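Local coordinates for protein fructose-bisphosphate aldolase (Plasmodium falciparum, PDB 4TR9) that belongs to the aldolase family of TIM-barrel proteins and here binds the ligand 38D in a pocket of the barrel, at residues T88-N93 with K141-A146; N107-I112 with G147-K152; E232-K237 with P270-V275. One frame throughout, in Å; residues are numbered along the deposited sequence. Where two conformers were deposited one is given.

How the contacts relate
All three contacts lie in one TIM-barrel chain. Contacts 1 and 2 are interleaved in sequence: residues 88-93, then 107-112, then the adjoining 141-146 and 147-152. Their centres are about 10 Å apart and they touch where helix 136-146 hands over to strand 150-157. Contact 3 follows later, its centre about 16 Å from that of contact 2 and 25 Å from that of contact 1. Contact 1 packs the end of short helix 86-89 and the loop after it against helix 136-146; contact 2 joins adjacent strands, and contact 3 brings together the two outermost, closing the barrel. Lys-152 of contact 2 and Lys-237 of contact 3 touch at the pocket of 38D.

Contact 1 of 3, residues T88-N93 with K141-A146; sequences TLFQKN and KEYYKA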
loop_
_atom_site.group_PDB
_atom_site.type_symbol
_atom_site.label_atom_id
_atom_site.label_comp_id
_atom_site.label_asym_id
_atom_site.label_seq_id
_atom_site.Cartn_x
_atom_site.Cartn_y
_atom_site.Cartn_z
ATOM N N THR A 88 -37.548 -1.148 -12.505
ATOM C CA THR A 88 -38.595 -1.095 -11.489
ATOM C C THR A 88 -38.769 0.310 -10.915
ATOM O O THR A 88 -39.883 0.722 -10.589
ATOM C CB THR A 88 -38.297 -2.078 -10.337
ATOM O OG1 THR A 88 -38.043 -3.383 -10.874
ATOM C CG2 THR A 88 -39.470 -2.152 -9.373
ATOM N N LEU A 89 -37.664 1.041 -10.803
ATOM C CA LEU A 89 -37.677 2.387 -10.239
ATOM C C LEU A 89 -38.585 3.333 -11.026
ATOM O O LEU A 89 -39.254 4.188 -10.446
ATOM C CB LEU A 89 -36.256 2.951 -10.184
ATOM C CG LEU A 89 -36.093 4.350 -9.588
ATOM C CD1 LEU A 89 -36.581 4.378 -8.149
ATOM C CD2 LEU A 89 -34.644 4.800 -9.672
ATOM N N PHE A 90 -38.610 3.170 -12.345
ATOM C CA PHE A 90 -39.432 4.017 -13.204
ATOM C C PHE A 90 -40.624 3.250 -13.765
ATOM O O PHE A 90 -41.034 3.475 -14.905
ATOM C CB PHE A 90 -38.598 4.586 -14.356
ATOM C CG PHE A 90 -37.364 5.314 -13.913
ATOM C CD1 PHE A 90 -37.402 6.672 -13.643
ATOM C CD2 PHE A 90 -36.160 4.643 -13.774
ATOM C CE1 PHE A 90 -36.266 7.346 -13.238
ATOM C CE2 PHE A 90 -35.020 5.310 -13.370
ATOM C CZ PHE A 90 -35.072 6.663 -13.101
ATOM N N GLN A 91 -41.182 2.349 -12.965
ATOM C CA GLN A 91 -42.253 1.478 -13.437
ATOM C C GLN A 91 -43.554 1.693 -12.664
ATOM O O GLN A 91 -43.538 2.108 -11.506
ATOM C CB GLN A 91 -41.819 0.014 -13.339
ATOM C CG GLN A 91 -42.605 -0.937 -14.226
ATOM C CD GLN A 91 -42.074 -2.354 -14.168
ATOM O OE1 GLN A 91 -41.496 -2.774 -13.165
ATOM N NE2 GLN A 91 -42.262 -3.100 -15.251
ATOM N N LYS A 92 -44.676 1.409 -13.319
ATOM C CA LYS A 92 -45.985 1.545 -12.691
ATOM C C LYS A 92 -46.793 0.257 -12.841
ATOM O O LYS A 92 -46.667 -0.456 -13.837
ATOM C CB LYS A 92 -46.740 2.741 -13.288
ATOM C CG LYS A 92 -48.107 2.420 -13.872
ATOM C CD LYS A 92 -48.041 2.178 -15.372
ATOM C CE LYS A 92 -47.698 3.454 -16.122
ATOM N NZ LYS A 92 -48.719 4.514 -15.903
ATOM N N ASN A 93 -47.616 -0.043 -11.838
ATOM C CA ASN A 93 -48.420 -1.265 -11.841
ATOM C C ASN A 93 -49.683 -1.165 -12.698
ATOM O O ASN A 93 -49.775 -0.327 -13.594
ATOM C CB ASN A 93 -48.801 -1.649 -10.408
ATOM C CG ASN A 93 -49.496 -0.521 -9.660
ATOM O OD1 ASN A 93 -50.008 0.423 -10.261
ATOM N ND2 ASN A 93 -49.518 -0.621 -8.336
ATOM N N LYS A 141 -27.870 11.216 -9.637
ATOM C CA LYS A 141 -28.731 12.394 -9.647
ATOM C C LYS A 141 -30.104 12.048 -10.207
ATOM O O LYS A 141 -31.121 12.584 -9.766
ATOM C CB LYS A 141 -28.094 13.521 -10.461
ATOM C CG LYS A 141 -26.778 14.025 -9.895
ATOM C CD LYS A 141 -26.223 15.173 -10.723
ATOM C CE LYS A 141 -24.905 15.674 -10.154
ATOM N NZ LYS A 141 -24.354 16.809 -10.945
ATOM N N GLU A 142 -30.122 11.145 -11.181
ATOM C CA GLU A 142 -31.362 10.679 -11.787
ATOM C C GLU A 142 -32.162 9.820 -10.813
ATOM O O GLU A 142 -33.377 9.970 -10.690
ATOM C CB GLU A 142 -31.067 9.888 -13.062
ATOM C CG GLU A 142 -32.286 9.240 -13.698
ATOM C CD GLU A 142 -31.919 8.303 -14.833
ATOM O OE1 GLU A 142 -30.710 8.132 -15.097
ATOM O OE2 GLU A 142 -32.840 7.737 -15.460
ATOM N N TYR A 143 -31.468 8.924 -10.118
ATOM C CA TYR A 143 -32.110 8.002 -9.188
ATOM C C TYR A 143 -32.677 8.724 -7.968
ATOM O O TYR A 143 -33.746 8.367 -7.469
ATOM C CB TYR A 143 -31.120 6.923 -8.745
ATOM C CG TYR A 143 -30.670 6.007 -9.863
ATOM C CD1 TYR A 143 -31.473 5.783 -10.972
ATOM C CD2 TYR A 143 -29.437 5.368 -9.807
ATOM C CE1 TYR A 143 -31.065 4.946 -11.995
ATOM C CE2 TYR A 143 -29.020 4.530 -10.826
ATOM C CZ TYR A 143 -29.838 4.323 -11.916
ATOM O OH TYR A 143 -29.427 3.490 -12.932
ATOM N N TYR A 144 -31.959 9.738 -7.494
ATOM C CA TYR A 144 -32.397 10.511 -6.334
ATOM C C TYR A 144 -33.714 11.221 -6.614
ATOM O O TYR A 144 -34.626 11.207 -5.788
ATOM C CB TYR A 144 -31.330 11.531 -5.930
ATOM C CG TYR A 144 -31.658 12.289 -4.661
ATOM C CD1 TYR A 144 -31.293 11.788 -3.419
ATOM C CD2 TYR A 144 -32.331 13.503 -4.707
ATOM C CE1 TYR A 144 -31.590 12.475 -2.257
ATOM C CE2 TYR A 144 -32.634 14.197 -3.550
ATOM C CZ TYR A 144 -32.261 13.678 -2.328
ATOM O OH TYR A 144 -32.557 14.363 -1.173
ATOM N N LYS A 145 -33.806 11.842 -7.786
ATOM C CA LYS A 145 -35.004 12.576 -8.169
ATOM C C LYS A 145 -36.153 11.610 -8.437
ATOM O O LYS A 145 -37.323 11.989 -8.388
ATOM C CB LYS A 145 -34.732 13.442 -9.402
ATOM C CG LYS A 145 -35.632 14.662 -9.513
ATOM C CD LYS A 145 -35.254 15.526 -10.707
ATOM C CE LYS A 145 -35.634 14.858 -12.017
ATOM N NZ LYS A 145 -37.109 14.690 -12.145
ATOM N N ALA A 146 -35.808 10.356 -8.717
ATOM C CA ALA A 146 -36.802 9.318 -8.952
ATOM C C ALA A 146 -37.371 8.795 -7.637
ATOM O O ALA A 146 -38.466 8.234 -7.604
ATOM C CB ALA A 146 -36.199 8.179 -9.757
#
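The methyl group of Ala-146 is the bump at the centre of this contact, and Leu-89 and Phe-90 form the hollow that receives it. Ala-146 CB lies 3.7 Å from Leu-89 CD2 and 3.6 Å from Phe-90 CE1, so one small group is held between a branched aliphatic chain and an aromatic ring. Alanine suits the place because a single methyl fills the notch and lets the helix come close. The two walls of the notch also lean on each other: Leu-89 CG sits above one face of the Phe-90 ring, displaced toward its rim.

Leu-89 has CG anti to its backbone N (chi1 -179°), which carries CD2 across to the second helix. There Leu-89 CD2 meets Tyr-143 CD1 at 3.6 Å, the two side chains crossing obliquely. Phe-90 takes the other choice, CG anti to the carbonyl carbon (chi1 -54°), and its ring reaches over beside the leucine. Its rim meets that of Tyr-143 edge to edge, with Phe-90 CE2 4.2 Å from Tyr-143 CE1; this is no stack.

Glu-142 borders the outer side of the patch with an extended chain. Glu-142 CG comes to 3.8 Å and Glu-142 OE2 to 3.4 Å from Phe-90 CZ, and the carboxylate is tilted 41° from the ring plane. Both atoms thus lie against the rim carbon, in an exposed position where a glutamate is tolerated.

No hydrogen bond joins the two segments; the contact is made by apolar packing, with the glutamate at its border. Leu-89 also rests on Val-100 of helix 99-105, and Tyr-143 on Val-114 and Ala-148. Tyr-144 turns from the contact to bond Glu-21 of helix 16-29, while short helix 86-89 lies beside the C-terminal turn of helix 136-146.

Contact 2 of 3, residues N107-I112 with G147-K152; sequences NIIPGI and GARFAK. With 38D (N'-[(E)-(2,4-dichlorophenyl)methylidene]-3,4-dihydroxybenzohydrazide), chain K.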
loop_
_atom_site.group_PDB
_atom_site.type_symbol
_atom_site.label_atom_id
_atom_site.label_comp_id
_atom_site.label_asym_id
_atom_site.label_seq_id
_atom_site.Cartn_x
_atom_site.Cartn_y
_atom_site.Cartn_z
ATOM N N ASN A 107 -43.754 3.256 4.399
ATOM C CA ASN A 107 -42.579 3.716 5.139
ATOM C C ASN A 107 -41.304 2.994 4.696
ATOM O O ASN A 107 -40.365 2.827 5.475
ATOM C CB ASN A 107 -42.801 3.538 6.648
ATOM C CG ASN A 107 -41.799 4.310 7.489
ATOM O OD1 ASN A 107 -41.233 5.309 7.045
ATOM N ND2 ASN A 107 -41.571 3.844 8.713
ATOM N N ILE A 108 -41.276 2.568 3.438
ATOM C CA ILE A 108 -40.130 1.839 2.908
ATOM C C ILE A 108 -39.272 2.730 2.014
ATOM O O ILE A 108 -39.769 3.343 1.068
ATOM C CB ILE A 108 -40.571 0.594 2.116
ATOM C CG1 ILE A 108 -41.394 -0.338 3.008
ATOM C CG2 ILE A 108 -39.361 -0.140 1.558
ATOM C CD1 ILE A 108 -41.855 -1.601 2.314
ATOM N N ILE A 109 -37.981 2.796 2.323
ATOM C CA ILE A 109 -37.045 3.623 1.572
ATOM C C ILE A 109 -36.606 2.943 0.278
ATOM O O ILE A 109 -36.076 1.833 0.304
ATOM C CB ILE A 109 -35.796 3.952 2.408
ATOM C CG1 ILE A 109 -36.193 4.620 3.725
ATOM C CG2 ILE A 109 -34.848 4.841 1.625
ATOM C CD1 ILE A 109 -35.020 4.914 4.632
ATOM N N PRO A 110 -36.828 3.612 -0.864
ATOM C CA PRO A 110 -36.430 3.092 -2.177
ATOM C C PRO A 110 -34.914 3.005 -2.341
ATOM O O PRO A 110 -34.197 3.950 -2.007
ATOM C CB PRO A 110 -37.023 4.114 -3.155
ATOM C CG PRO A 110 -38.090 4.821 -2.382
ATOM C CD PRO A 110 -37.584 4.870 -0.978
ATOM N N GLY A 111 -34.439 1.874 -2.853
ATOM C CA GLY A 111 -33.025 1.685 -3.124
ATOM C C GLY A 111 -32.804 1.298 -4.570
ATOM O O GLY A 111 -33.732 0.850 -5.242
ATOM N N ILE A 112 -31.580 1.465 -5.056
ATOM C CA ILE A 112 -31.296 1.207 -6.463
ATOM C C ILE A 112 -29.957 0.498 -6.680
ATOM O O ILE A 112 -28.936 0.860 -6.095
ATOM C CB ILE A 112 -31.322 2.524 -7.277
ATOM C CG1 ILE A 112 -31.011 2.260 -8.753
ATOM C CG2 ILE A 112 -30.364 3.552 -6.686
ATOM C CD1 ILE A 112 -32.031 1.383 -9.444
ATOM N N GLY A 147 -36.620 8.975 -6.555
ATOM C CA GLY A 147 -37.081 8.569 -5.240
ATOM C C GLY A 147 -36.086 7.733 -4.458
ATOM O O GLY A 147 -36.295 7.459 -3.276
ATOM N N ALA A 148 -35.003 7.324 -5.111
ATOM C CA ALA A 148 -33.989 6.501 -4.458
ATOM C C ALA A 148 -33.214 7.305 -3.419
ATOM O O ALA A 148 -32.909 8.479 -3.630
ATOM C CB ALA A 148 -33.039 5.911 -5.489
ATOM N N ARG A 149 -32.898 6.667 -2.297
ATOM C CA ARG A 149 -32.170 7.330 -1.222
ATOM C C ARG A 149 -30.933 6.542 -0.804
ATOM O O ARG A 149 -30.132 7.014 0.005
ATOM C CB ARG A 149 -33.086 7.555 -0.017
ATOM C CG ARG A 149 -34.138 8.632 -0.240
ATOM C CD ARG A 149 -33.482 9.977 -0.511
ATOM N NE ARG A 149 -34.459 11.023 -0.796
ATOM C CZ ARG A 149 -34.863 11.357 -2.018
ATOM N NH1 ARG A 149 -35.755 12.325 -2.182
ATOM N NH2 ARG A 149 -34.378 10.723 -3.077
ATOM N N PHE A 150 -30.781 5.339 -1.349
ATOM C CA PHE A 150 -29.567 4.562 -1.132
ATOM C C PHE A 150 -29.286 3.652 -2.325
ATOM O O PHE A 150 -30.200 3.273 -3.057
ATOM C CB PHE A 150 -29.662 3.750 0.169
ATOM C CG PHE A 150 -30.638 2.604 0.122
ATOM C CD1 PHE A 150 -30.210 1.324 -0.190
ATOM C CD2 PHE A 150 -31.976 2.801 0.426
ATOM C CE1 PHE A 150 -31.100 0.264 -0.221
ATOM C CE2 PHE A 150 -32.871 1.744 0.400
ATOM C CZ PHE A 150 -32.431 0.475 0.076
ATOM N N ALA A 151 -28.014 3.317 -2.525
ATOM C CA ALA A 151 -27.607 2.532 -3.686
ATOM C C ALA A 151 -26.897 1.244 -3.287
ATOM O O ALA A 151 -26.556 1.047 -2.120
ATOM C CB ALA A 151 -26.714 3.366 -4.594
ATOM N N LYS A 152 -26.674 0.369 -4.264
ATOM C CA LYS A 152 -26.011 -0.906 -4.014
ATOM C C LYS A 152 -25.035 -1.256 -5.139
ATOM O O LYS A 152 -25.230 -0.864 -6.288
ATOM C CB LYS A 152 -27.044 -2.019 -3.846
ATOM C CG LYS A 152 -26.556 -3.190 -3.010
ATOM C CD LYS A 152 -27.028 -4.504 -3.594
ATOM C CE LYS A 152 -26.506 -4.670 -5.008
ATOM N NZ LYS A 152 -26.927 -5.959 -5.608
HETATM N N12 38D K . -26.616 -12.228 -10.534
HETATM C C13 38D K . -26.480 -13.588 -10.094
HETATM C C15 38D K . -26.098 -14.187 -12.485
HETATM C C17 38D K . -24.761 -16.062 -13.142
HETATM C C20 38D K . -25.058 -15.582 -10.813
HETATM C C01 38D K . -27.352 -10.135 -6.830
HETATM C C02 38D K . -27.606 -9.527 -5.601
HETATM O O03 38D K . -26.922 -9.924 -4.432
HETATM C C04 38D K . -28.550 -8.512 -5.523
HETATM C C05 38D K . -29.231 -8.107 -6.657
HETATM C C06 38D K . -28.981 -8.710 -7.877
HETATM O O07 38D K . -28.827 -7.879 -4.290
HETATM C C08 38D K . -28.040 -9.714 -7.962
HETATM C C09 38D K . -27.799 -10.363 -9.328
HETATM O O10 38D K . -28.355 -9.917 -10.324
HETATM N N11 38D K . -26.923 -11.502 -9.382
HETATM C C14 38D K . -25.852 -14.482 -11.158
HETATM C C16 38D K . -25.550 -14.976 -13.484
HETATM CL CL1 38D K . -24.085 -17.036 -14.417
HETATM C C19 38D K . -24.509 -16.371 -11.816
HETATM CL CL2 38D K . -24.729 -15.988 -9.150
#
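Three backbone hydrogen bonds tie the two segments side by side. Arg-149 N gives its hydrogen to Pro-110 O at 3.0 Å, nearly straight at 165°. Ile-112 then uses both its polar backbone atoms: Ile-112 N donates to Phe-150 O at 3.0 Å, and Ile-112 O accepts from Lys-152 N at 3.0 Å. All three donors lie in the plane of the carbonyl they approach, and the alternation on Ile-112 is that of a parallel pair. Proline suits position 110 because the pairing there calls on its carbonyl alone. Within the second segment, Arg-149 NH2 bonds Ala-148 O at 2.7 Å from above the carbonyl plane, and also Tyr-144 O, tying the turn after helix 136-146 down.

Aromatic contact comes next. Phe-150 places CG in the crowded position between backbone N and carbonyl carbon (chi1 70°), which swings the ring over the neighbouring strand. Gly-111 CA lies over its face, 3.6 Å from the Phe-150 ring centroid, a CH-pi contact; the ring occupies the space a side chain would need, so glycine fits. At the ring's edge stand the CG2 methyl of Ile-109 and, 3.2 Å from Phe-150 CE2, the carbonyl Ile-109 O.

Among the aliphatic contacts, Ile-109 CG2 packs on Arg-149 CB, and Ile-112 CG2 meets Ala-148 CB at 3.8 Å, next to the turn where Gly-147 follows helix 136-146 in a Schellman motif, its positive phi well suited to glycine.

Charge is gathered at Lys-152. Bent at chi2 and chi3, Lys-152 brings NZ to 3.0 Å from O07 of 38D, and Asp-40 forms a salt bridge with the same nitrogen. The chemistry thus divides: parallel barrel strands, locked by backbone bonds and apolar cover, lead to a buried lysine that the carboxylate would tend to keep charged in the ligand pocket.

Contact 3 of 3, residues E232-K237 with P270-V275; sequences EGALLK and PALPGV
The carboxylate of Glu-232 carries the methyl of Ala-271 over one of its faces, with Ala-271 CB 4.0 Å from Glu-232 CD and almost equally distant from both oxygens. The bend at chi2 (86°) brings the group there; a methyl suits a place where the flat carboxylate needs cover without competition for its oxygens. Glu-232 OE2 is held by a salt bridge to Arg-266 of the second subunit. The ring of Pro-273 turns its CG-CD rim toward two carbonyls: Pro-273 CD lies 3.3 Å from Ala-234 O, and Pro-273 CG 3.6 Å from Glu-232 O. The CD group, next to the ring nitrogen, is polarised enough to rest against an oxygen.

Leu-272 bridges two residues of the other segment. With CG anti to the backbone N (chi1 -161°), it reaches back across the gap and spreads its fork: Leu-272 CD1 meets Ala-234 O at 3.3 Å, while Leu-272 CD2 touches Leu-236 CB at 3.6 Å. A branched leucine tip can serve both residues at once. Beyond it, Leu-236 and Val-275 lie side by side, pointing the same way, with Leu-236 CB 4.0 Å from Val-275 CG2. On a different side of the backbone, Leu-235 CD2 comes to 3.6 Å from Gly-274 O, and the leucine crosses Pro-273 at about a right angle.

No hydrogen bond joins residues 232-237 to 270-275. Leu-236 and Val-275 form a single bridge, and Leu-236 bonds through its backbone to Val-276, one residue further on; the two runs point only 28° apart. Just past the bridge, Lys-237, its chain fully extended, brings NZ to 38D in a weak hydrogen bond. Within the chain's parallel sheet, 235-236 and 274-277 are the outermost strands, and their meeting closes the eight-stranded ring of a TIM barrel.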
loop_
_atom_site.group_PDB
_atom_site.type_symbol
_atom_site.label_atom_id
_atom_site.label_comp_id
_atom_site.label_asym_id
_atom_site.label_seq_id
_atom_site.Cartn_x
_atom_site.Cartn_y
_atom_site.Cartn_z
ATOM N N GLU A 232 -20.360 6.711 8.686
ATOM C CA GLU A 232 -21.643 6.957 9.337
ATOM C C GLU A 232 -22.791 6.949 8.332
ATOM O O GLU A 232 -23.937 6.672 8.686
ATOM C CB GLU A 232 -21.619 8.293 10.086
ATOM C CG GLU A 232 -20.676 8.339 11.280
ATOM C CD GLU A 232 -19.255 8.708 10.899
ATOM O OE1 GLU A 232 -18.813 8.341 9.789
ATOM O OE2 GLU A 232 -18.579 9.371 11.713
ATOM N N GLY A 233 -22.480 7.256 7.078
ATOM C CA GLY A 233 -23.490 7.299 6.038
ATOM C C GLY A 233 -23.393 6.137 5.071
ATOM O O GLY A 233 -23.852 6.226 3.933
ATOM N N ALA A 234 -22.797 5.038 5.521
ATOM C CA ALA A 234 -22.622 3.873 4.663
ATOM C C ALA A 234 -23.133 2.602 5.331
ATOM O O ALA A 234 -23.405 2.584 6.531
ATOM C CB ALA A 234 -21.157 3.718 4.281
ATOM N N LEU A 235 -23.268 1.542 4.540
ATOM C CA LEU A 235 -23.660 0.236 5.056
ATOM C C LEU A 235 -22.782 -0.852 4.452
ATOM O O LEU A 235 -22.230 -0.684 3.365
ATOM C CB LEU A 235 -25.135 -0.049 4.760
ATOM C CG LEU A 235 -26.176 0.768 5.530
ATOM C CD1 LEU A 235 -27.583 0.393 5.085
ATOM C CD2 LEU A 235 -26.018 0.575 7.032
ATOM N N LEU A 236 -22.655 -1.966 5.162
ATOM C CA LEU A 236 -21.852 -3.087 4.690
ATOM C C LEU A 236 -22.729 -4.298 4.409
ATOM O O LEU A 236 -23.553 -4.683 5.238
ATOM C CB LEU A 236 -20.773 -3.444 5.713
ATOM C CG LEU A 236 -19.831 -4.599 5.362
ATOM C CD1 LEU A 236 -19.019 -4.278 4.117
ATOM C CD2 LEU A 236 -18.917 -4.921 6.534
ATOM N N LYS A 237 -22.551 -4.898 3.237
ATOM C CA LYS A 237 -23.294 -6.101 2.881
ATOM C C LYS A 237 -22.344 -7.261 2.598
ATOM O O LYS A 237 -22.063 -7.573 1.441
ATOM C CB LYS A 237 -24.196 -5.844 1.670
ATOM C CG LYS A 237 -25.133 -6.995 1.332
ATOM C CD LYS A 237 -26.078 -6.631 0.199
ATOM C CE LYS A 237 -27.014 -7.782 -0.133
ATOM N NZ LYS A 237 -27.992 -7.416 -1.194
ATOM N N PRO A 270 -17.024 1.033 14.607
ATOM C CA PRO A 270 -18.354 1.320 15.159
ATOM C C PRO A 270 -19.071 2.495 14.491
ATOM O O PRO A 270 -20.281 2.639 14.673
ATOM C CB PRO A 270 -18.059 1.645 16.626
ATOM C CG PRO A 270 -16.780 0.949 16.915
ATOM C CD PRO A 270 -15.987 1.056 15.651
ATOM N N ALA A 271 -18.340 3.318 13.744
ATOM C CA ALA A 271 -18.941 4.450 13.042
ATOM C C ALA A 271 -19.967 3.974 12.023
ATOM O O ALA A 271 -20.933 4.674 11.723
ATOM C CB ALA A 271 -17.872 5.285 12.362
ATOM N N LEU A 272 -19.745 2.778 11.487
ATOM C CA LEU A 272 -20.705 2.156 10.590
ATOM C C LEU A 272 -21.966 1.820 11.375
ATOM O O LEU A 272 -21.920 1.035 12.320
ATOM C CB LEU A 272 -20.114 0.901 9.948
ATOM C CG LEU A 272 -20.793 0.400 8.674
ATOM C CD1 LEU A 272 -20.519 1.349 7.517
ATOM C CD2 LEU A 272 -20.333 -1.006 8.336
ATOM N N PRO A 273 -23.101 2.422 10.987
ATOM C CA PRO A 273 -24.355 2.292 11.737
ATOM C C PRO A 273 -24.895 0.865 11.765
ATOM O O PRO A 273 -25.588 0.496 12.713
ATOM C CB PRO A 273 -25.312 3.220 10.979
ATOM C CG PRO A 273 -24.752 3.295 9.605
ATOM C CD PRO A 273 -23.265 3.237 9.773
ATOM N N GLY A 274 -24.581 0.073 10.745
ATOM C CA GLY A 274 -25.065 -1.293 10.692
ATOM C C GLY A 274 -24.461 -2.151 9.598
ATOM O O GLY A 274 -23.725 -1.668 8.736
ATOM N N VAL A 275 -24.779 -3.440 9.644
ATOM C CA VAL A 275 -24.315 -4.401 8.653
ATOM C C VAL A 275 -25.482 -5.253 8.161
ATOM O O VAL A 275 -26.167 -5.898 8.955
ATOM C CB VAL A 275 -23.213 -5.314 9.224
ATOM C CG1 VAL A 275 -22.984 -6.511 8.321
ATOM C CG2 VAL A 275 -21.925 -4.530 9.429
#